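Local coordinates for ankyrin repeat domain-containing protein EMB506, chloroplastic (Arabidopsis thaliana, PDB 6JD6), which takes part in the first differentiation of proplastids during embryo development, is required for correct cotyledon and leaf margin development, and has molecular condensate scaffold activity, at residues E210-L215 against D243-L248; Y184-G189 against H216-S221. All coordinates share one frame; numbering follows the deposited sequence.

Contact 1 (E210-L215 against D243-L248); sequences EGWTPL and DGKLAL
With chi1 at -174°, Leu-215 carries its CG away from its own backbone N and over to the methyl group of Ala-247, whereas Lys-245, its chain fully stretched beyond CB, brings its ammonium group to the edge of the Trp-212 indole. At the apolar end CG and CD2 of Leu-215 both lie 3.9 Å from Ala-247 CB, a small patch in which one methyl meets a branch point and one of its arms. At the polar end Lys-245 NZ stands 4.4 Å from Trp-212 CZ2, near the ring plane and not over a face, so the approach is not that of a cation-pi pair.

Water joins the two here. One molecule accepts the indole N-H at 2.9 Å from Trp-212 NE1, lying in the ring plane, and also accepts from Lys-245 NZ at 3.1 Å; Asp-243 OD1 is a further partner of this water, at 3.0 Å. A second water is held 2.8 Å from Glu-210 O and makes a weak bond to Asp-243 OD1.

The two segments are equivalent parts of consecutive ankyrin repeats, ANK 4 and ANK 5: in each, a loop with a positive-phi glycine, Gly-211 or Gly-244, leads into the first helix of the repeat. Thr-213 is the N-cap of helix 214-220, matching the threonine of the ankyrin TPLH signature, and Leu-246 takes the same position before helix 247-252.

Lys-245 NZ has a long salt bridge of 3.7 Å to Asp-243 OD2, but its stronger partners are backbone atoms of the chain of another protein. That chain also sets an aromatic ring against Trp-212 and binds both carboxylate oxygens of Glu-210 through its backbone.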
ATOM      1  N   GLU A 210       2.138 -14.384  13.959  1.00 35.62           N
ATOM      2  CA  GLU A 210       2.186 -14.115  15.391  1.00 39.02           C
ATOM      3  C   GLU A 210       0.847 -14.381  16.082  1.00 37.76           C
ATOM      4  O   GLU A 210       0.638 -13.961  17.217  1.00 36.40           O
ATOM      5  CB  GLU A 210       2.647 -12.676  15.649  1.00 40.44           C
ATOM      6  CG  GLU A 210       4.100 -12.407  15.260  1.00 46.46           C
ATOM      7  CD  GLU A 210       4.490 -10.937  15.391  1.00 48.53           C
ATOM      8  OE1 GLU A 210       4.161 -10.148  14.480  1.00 45.00           O
ATOM      9  OE2 GLU A 210       5.128 -10.573  16.405  1.00 52.04           O
ATOM     10  N   GLY A 211      -0.060 -15.066  15.391  1.00 35.88           N
ATOM     11  CA  GLY A 211      -1.359 -15.400  15.954  1.00 33.92           C
ATOM     12  C   GLY A 211      -2.362 -14.259  15.966  1.00 32.84           C
ATOM     13  O   GLY A 211      -3.399 -14.347  16.618  1.00 32.57           O
ATOM     14  N   TRP A 212      -2.060 -13.181  15.250  1.00 30.25           N
ATOM     15  CA  TRP A 212      -2.979 -12.046  15.177  1.00 32.04           C
ATOM     16  C   TRP A 212      -4.095 -12.303  14.170  1.00 34.41           C
ATOM     17  O   TRP A 212      -3.834 -12.713  13.036  1.00 33.42           O
ATOM     18  CB  TRP A 212      -2.226 -10.763  14.808  1.00 30.52           C
ATOM     19  CG  TRP A 212      -1.538 -10.115  15.971  1.00 30.93           C
ATOM     20  CD1 TRP A 212      -0.612 -10.686  16.803  1.00 31.24           C
ATOM     21  CD2 TRP A 212      -1.714  -8.768  16.429  1.00 30.61           C
ATOM     22  NE1 TRP A 212      -0.208  -9.777  17.754  1.00 32.19           N
ATOM     23  CE2 TRP A 212      -0.868  -8.591  17.545  1.00 32.10           C
ATOM     24  CE3 TRP A 212      -2.505  -7.693  16.003  1.00 30.50           C
ATOM     25  CZ2 TRP A 212      -0.792  -7.386  18.244  1.00 32.16           C
ATOM     26  CZ3 TRP A 212      -2.430  -6.496  16.695  1.00 31.49           C
ATOM     27  CH2 TRP A 212      -1.575  -6.352  17.802  1.00 33.87           C
ATOM     28  N   THR A 213      -5.335 -12.066  14.594  1.00 32.88           N
ATOM     29  CA  THR A 213      -6.501 -12.210  13.725  1.00 31.87           C
ATOM     30  C   THR A 213      -6.999 -10.828  13.287  1.00 32.01           C
ATOM     31  O   THR A 213      -6.555  -9.812  13.824  1.00 32.63           O
ATOM     32  CB  THR A 213      -7.642 -12.957  14.450  1.00 32.93           C
ATOM     33  OG1 THR A 213      -8.139 -12.144  15.518  1.00 34.14           O
ATOM     34  CG2 THR A 213      -7.156 -14.294  15.001  1.00 33.75           C
ATOM     35  N   PRO A 214      -7.920 -10.777  12.306  1.00 33.25           N
ATOM     36  CA  PRO A 214      -8.503  -9.476  11.948  1.00 31.59           C
ATOM     37  C   PRO A 214      -9.160  -8.750  13.130  1.00 30.10           C
ATOM     38  O   PRO A 214      -9.110  -7.518  13.179  1.00 29.78           O
ATOM     39  CB  PRO A 214      -9.556  -9.848  10.898  1.00 33.01           C
ATOM     40  CG  PRO A 214      -8.999 -11.064  10.251  1.00 35.79           C
ATOM     41  CD  PRO A 214      -8.319 -11.834  11.355  1.00 33.61           C
ATOM     42  N   LEU A 215      -9.760  -9.492  14.057  1.00 27.81           N
ATOM     43  CA  LEU A 215     -10.361  -8.885  15.243  1.00 28.60           C
ATOM     44  C   LEU A 215      -9.323  -8.135  16.081  1.00 30.53           C
ATOM     45  O   LEU A 215      -9.597  -7.043  16.574  1.00 32.83           O
ATOM     46  CB  LEU A 215     -11.074  -9.934  16.107  1.00 30.44           C
ATOM     47  CG  LEU A 215     -11.862  -9.369  17.295  1.00 30.50           C
ATOM     48  CD1 LEU A 215     -12.935  -8.402  16.801  1.00 30.31           C
ATOM     49  CD2 LEU A 215     -12.492 -10.481  18.140  1.00 30.76           C
ATOM     50  N   ASP A 243       1.617 -14.737  22.007  1.00 46.17           N
ATOM     51  CA  ASP A 243       1.989 -14.356  23.365  1.00 48.54           C
ATOM     52  C   ASP A 243       0.776 -14.085  24.265  1.00 45.26           C
ATOM     53  O   ASP A 243       0.869 -13.337  25.236  1.00 43.44           O
ATOM     54  CB  ASP A 243       2.970 -13.179  23.370  1.00 52.42           C
ATOM     55  CG  ASP A 243       2.468 -11.999  22.578  1.00 56.26           C
ATOM     56  OD1 ASP A 243       1.360 -12.093  22.009  1.00 57.24           O
ATOM     57  OD2 ASP A 243       3.191 -10.982  22.509  1.00 59.29           O
ATOM     58  N   GLY A 244      -0.354 -14.700  23.925  1.00 44.66           N
ATOM     59  CA  GLY A 244      -1.483 -14.817  24.839  1.00 40.81           C
ATOM     60  C   GLY A 244      -2.448 -13.649  24.935  1.00 38.65           C
ATOM     61  O   GLY A 244      -3.236 -13.585  25.872  1.00 38.77           O
ATOM     62  N   LYS A 245      -2.409 -12.734  23.972  1.00 36.63           N
ATOM     63  CA  LYS A 245      -3.278 -11.558  24.020  1.00 38.01           C
ATOM     64  C   LYS A 245      -4.649 -11.798  23.387  1.00 35.49           C
ATOM     65  O   LYS A 245      -4.743 -12.263  22.251  1.00 34.87           O
ATOM     66  CB  LYS A 245      -2.627 -10.372  23.310  1.00 39.92           C
ATOM     67  CG  LYS A 245      -1.218 -10.034  23.755  1.00 45.80           C
ATOM     68  CD  LYS A 245      -0.620  -9.028  22.772  1.00 51.46           C
ATOM     69  CE  LYS A 245       0.832  -8.691  23.083  1.00 54.14           C
ATOM     70  NZ  LYS A 245       1.373  -7.753  22.058  1.00 52.18           N
ATOM     71  N   LEU A 246      -5.702 -11.462  24.128  1.00 31.71           N
ATOM     72  CA  LEU A 246      -7.055 -11.417  23.584  1.00 31.60           C
ATOM     73  C   LEU A 246      -7.278 -10.060  22.942  1.00 32.33           C
ATOM     74  O   LEU A 246      -6.583  -9.102  23.268  1.00 32.51           O
ATOM     75  CB  LEU A 246      -8.083 -11.598  24.698  1.00 31.18           C
ATOM     76  CG  LEU A 246      -8.225 -12.977  25.340  1.00 32.48           C
ATOM     77  CD1 LEU A 246      -9.106 -12.891  26.584  1.00 33.36           C
ATOM     78  CD2 LEU A 246      -8.804 -13.961  24.338  1.00 32.83           C
ATOM     79  N   ALA A 247      -8.251  -9.972  22.039  1.00 34.03           N
ATOM     80  CA  ALA A 247      -8.672  -8.672  21.519  1.00 35.17           C
ATOM     81  C   ALA A 247      -9.083  -7.769  22.684  1.00 33.03           C
ATOM     82  O   ALA A 247      -8.861  -6.561  22.656  1.00 32.92           O
ATOM     83  CB  ALA A 247      -9.822  -8.832  20.530  1.00 35.79           C
ATOM     84  N   LEU A 248      -9.664  -8.377  23.715  1.00 32.28           N
ATOM     85  CA  LEU A 248     -10.015  -7.668  24.941  1.00 33.65           C
ATOM     86  C   LEU A 248      -8.816  -6.931  25.539  1.00 32.99           C
ATOM     87  O   LEU A 248      -8.945  -5.797  25.990  1.00 32.80           O
ATOM     88  CB  LEU A 248     -10.592  -8.637  25.970  1.00 33.39           C
ATOM     89  CG  LEU A 248     -10.947  -8.036  27.330  1.00 36.85           C
ATOM     90  CD1 LEU A 248     -12.022  -6.965  27.178  1.00 39.12           C
ATOM     91  CD2 LEU A 248     -11.402  -9.121  28.300  1.00 36.66           C
TER
HETATM   92  O   HOH W   1       2.131 -12.885  19.311  1.00 60.82           O
HETATM   93  O   HOH W   2       1.654  -9.973  19.960  1.00 55.39           O

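Contact 2 (Y184-G189 against H216-S221); sequences YAVQVG and HIAVQS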
ATOM      1  N   TYR A 184      -5.387  -7.034   5.991  1.00 26.49           N
ATOM      2  CA  TYR A 184      -5.021  -5.722   5.469  1.00 27.23           C
ATOM      3  C   TYR A 184      -6.222  -4.798   5.282  1.00 26.10           C
ATOM      4  O   TYR A 184      -6.109  -3.589   5.461  1.00 29.31           O
ATOM      5  CB  TYR A 184      -4.239  -5.858   4.157  1.00 27.84           C
ATOM      6  CG  TYR A 184      -2.867  -6.473   4.320  1.00 28.12           C
ATOM      7  CD1 TYR A 184      -1.892  -5.852   5.087  1.00 26.36           C
ATOM      8  CD2 TYR A 184      -2.537  -7.663   3.681  1.00 29.46           C
ATOM      9  CE1 TYR A 184      -0.630  -6.409   5.227  1.00 25.26           C
ATOM     10  CE2 TYR A 184      -1.283  -8.227   3.817  1.00 28.59           C
ATOM     11  CZ  TYR A 184      -0.335  -7.596   4.591  1.00 28.91           C
ATOM     12  OH  TYR A 184       0.918  -8.156   4.723  1.00 31.17           O
ATOM     13  N   ALA A 185      -7.367  -5.361   4.912  1.00 26.74           N
ATOM     14  CA  ALA A 185      -8.578  -4.563   4.742  1.00 28.53           C
ATOM     15  C   ALA A 185      -8.988  -3.957   6.078  1.00 30.31           C
ATOM     16  O   ALA A 185      -9.455  -2.819   6.152  1.00 28.64           O
ATOM     17  CB  ALA A 185      -9.707  -5.413   4.169  1.00 25.30           C
ATOM     18  N   VAL A 186      -8.806  -4.731   7.138  1.00 28.80           N
ATOM     19  CA  VAL A 186      -9.058  -4.234   8.476  1.00 28.64           C
ATOM     20  C   VAL A 186      -8.018  -3.176   8.880  1.00 29.68           C
ATOM     21  O   VAL A 186      -8.382  -2.122   9.406  1.00 30.02           O
ATOM     22  CB  VAL A 186      -9.102  -5.383   9.494  1.00 29.39           C
ATOM     23  CG1 VAL A 186      -9.116  -4.835  10.898  1.00 26.76           C
ATOM     24  CG2 VAL A 186     -10.335  -6.255   9.240  1.00 31.31           C
ATOM     25  N   GLN A 187      -6.738  -3.433   8.606  1.00 27.18           N
ATOM     26  CA  GLN A 187      -5.694  -2.475   8.988  1.00 29.47           C
ATOM     27  C   GLN A 187      -5.854  -1.091   8.353  1.00 32.14           C
ATOM     28  O   GLN A 187      -5.570  -0.078   8.999  1.00 31.66           O
ATOM     29  CB  GLN A 187      -4.274  -2.996   8.724  1.00 28.11           C
ATOM     30  CG  GLN A 187      -3.231  -2.159   9.477  1.00 30.95           C
ATOM     31  CD  GLN A 187      -1.796  -2.399   9.049  1.00 35.01           C
ATOM     32  OE1 GLN A 187      -1.525  -2.754   7.905  1.00 34.31           O
ATOM     33  NE2 GLN A 187      -0.861  -2.190   9.980  1.00 36.22           N
ATOM     34  N   VAL A 188      -6.297  -1.041   7.098  1.00 29.15           N
ATOM     35  CA  VAL A 188      -6.479   0.248   6.426  1.00 27.49           C
ATOM     36  C   VAL A 188      -7.888   0.798   6.629  1.00 29.62           C
ATOM     37  O   VAL A 188      -8.252   1.823   6.055  1.00 32.15           O
ATOM     38  CB  VAL A 188      -6.120   0.188   4.912  1.00 29.89           C
ATOM     39  CG1 VAL A 188      -4.705  -0.350   4.727  1.00 31.05           C
ATOM     40  CG2 VAL A 188      -7.120  -0.668   4.144  1.00 28.48           C
ATOM     41  N   GLY A 189      -8.674   0.110   7.453  1.00 29.37           N
ATOM     42  CA  GLY A 189     -10.023   0.545   7.778  1.00 31.10           C
ATOM     43  C   GLY A 189     -10.986   0.614   6.603  1.00 35.86           C
ATOM     44  O   GLY A 189     -11.847   1.494   6.549  1.00 35.21           O
ATOM     45  N   HIS A 216      -8.141  -8.730  16.238  1.00 28.65           N
ATOM     46  CA  HIS A 216      -7.026  -8.082  16.935  1.00 29.28           C
ATOM     47  C   HIS A 216      -6.660  -6.745  16.281  1.00 30.24           C
ATOM     48  O   HIS A 216      -6.518  -5.726  16.957  1.00 29.12           O
ATOM     49  CB  HIS A 216      -5.785  -8.996  16.967  1.00 26.12           C
ATOM     50  CG  HIS A 216      -5.910 -10.164  17.899  1.00 28.59           C
ATOM     51  ND1 HIS A 216      -6.044 -11.463  17.452  1.00 31.18           N
ATOM     52  CD2 HIS A 216      -5.911 -10.231  19.251  1.00 30.11           C
ATOM     53  CE1 HIS A 216      -6.127 -12.277  18.490  1.00 31.65           C
ATOM     54  NE2 HIS A 216      -6.050 -11.557  19.595  1.00 30.38           N
ATOM     55  N   ILE A 217      -6.505  -6.760  14.961  1.00 28.94           N
ATOM     56  CA  ILE A 217      -6.150  -5.551  14.227  1.00 29.14           C
ATOM     57  C   ILE A 217      -7.264  -4.500  14.285  1.00 31.47           C
ATOM     58  O   ILE A 217      -6.991  -3.305  14.406  1.00 32.81           O
ATOM     59  CB  ILE A 217      -5.817  -5.862  12.751  1.00 29.26           C
ATOM     60  CG1 ILE A 217      -4.743  -6.947  12.661  1.00 29.66           C
ATOM     61  CG2 ILE A 217      -5.360  -4.598  12.025  1.00 25.80           C
ATOM     62  CD1 ILE A 217      -4.426  -7.357  11.231  1.00 30.66           C
ATOM     63  N   ALA A 218      -8.515  -4.946  14.200  1.00 31.07           N
ATOM     64  CA  ALA A 218      -9.658  -4.036  14.267  1.00 30.53           C
ATOM     65  C   ALA A 218      -9.657  -3.259  15.578  1.00 31.59           C
ATOM     66  O   ALA A 218      -9.796  -2.034  15.593  1.00 31.04           O
ATOM     67  CB  ALA A 218     -10.966  -4.805  14.101  1.00 30.36           C
ATOM     68  N   VAL A 219      -9.492  -3.982  16.677  1.00 31.40           N
ATOM     69  CA  VAL A 219      -9.408  -3.372  17.996  1.00 31.28           C
ATOM     70  C   VAL A 219      -8.174  -2.462  18.130  1.00 30.87           C
ATOM     71  O   VAL A 219      -8.249  -1.383  18.715  1.00 31.17           O
ATOM     72  CB  VAL A 219      -9.419  -4.452  19.094  1.00 29.89           C
ATOM     73  CG1 VAL A 219      -9.260  -3.827  20.459  1.00 28.12           C
ATOM     74  CG2 VAL A 219     -10.722  -5.250  19.024  1.00 29.89           C
ATOM     75  N   GLN A 220      -7.046  -2.889  17.574  1.00 29.32           N
ATOM     76  CA  GLN A 220      -5.846  -2.054  17.574  1.00 31.07           C
ATOM     77  C   GLN A 220      -6.100  -0.726  16.854  1.00 31.12           C
ATOM     78  O   GLN A 220      -5.615   0.324  17.283  1.00 30.38           O
ATOM     79  CB  GLN A 220      -4.673  -2.782  16.916  1.00 30.96           C
ATOM     80  CG  GLN A 220      -3.328  -2.078  17.082  1.00 29.01           C
ATOM     81  CD  GLN A 220      -2.265  -2.635  16.164  1.00 27.90           C
ATOM     82  OE1 GLN A 220      -2.461  -2.722  14.950  1.00 30.19           O
ATOM     83  NE2 GLN A 220      -1.133  -3.025  16.734  1.00 27.54           N
ATOM     84  N   SER A 221      -6.875  -0.775  15.771  1.00 29.07           N
ATOM     85  CA  SER A 221      -7.192   0.427  14.999  1.00 30.23           C
ATOM     86  C   SER A 221      -8.239   1.297  15.696  1.00 32.29           C
ATOM     87  O   SER A 221      -8.524   2.408  15.252  1.00 33.95           O
ATOM     88  CB  SER A 221      -7.682   0.057  13.594  1.00 29.85           C
ATOM     89  OG  SER A 221      -9.022  -0.407  13.631  1.00 30.01           O
TER
HETATM   90  O   HOH W   3     -10.073  -0.678  11.051  1.00 36.31           O
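Val-186 presses one methyl, CG1, against the backbone of the facing helix, 3.4 Å from Ala-218 N and 3.7 Å from Ala-218 CB. The same methyl reaches Ile-217 CB at 3.9 Å, and so rests where these two consecutive residues join. Ile-217 answers with CG2, which lies 3.7 Å from Gln-187 CA and 3.8 Å from Gln-187 CB; CG2 stands anti to the Ile-217 backbone N, and so reaches across to Gln-187. Each helix lays one methyl against the backbone and CB of the other, and no direct hydrogen bond crosses between them.

Next outward, a water spans the gap, donating to Val-186 O and to Ser-221 OG, each at 2.8 Å. Ser-221 OG is itself fixed by donating to Ala-218 O at 2.7 Å, tilted 24° from the carbonyl plane. Gly-189, at positive phi, is the C-prime residue of the Schellman motif that ends helix 181-187. Beyond CG the Gln-187 chain runs extended, and its OE1 bonds to a basic side chain of the chain of another protein, which also packs an aromatic side chain on Ile-217.

Helices 181-187 and 214-220, from ANK 3 and ANK 4, stand side by side in the ankyrin stack: Tyr-184 and Ala-185 face helix 148-154, Ala-218 rests on helix 224-232, and Val-219 meets helix 247-252.

Both contacts use helix 214-220 of ANK 4, and their centres lie 12 Å apart on the same side of the chain's centre. Along the chain their segments alternate, in the order 184-189, 210-215, 216-221, 243-248, so contact 2 ties ANK 3 to ANK 4 and contact 1 ties ANK 4 to ANK 5. They also touch: Lys-245 O is 3.0 Å from His-216 NE2, a probable hydrogen bond, and Pro-214 O is 3.5 Å from Val-186 CG1. Together they carry the stack across three successive repeats, and in this assembly both contacts lie beside the surface that the chain of another protein occupies.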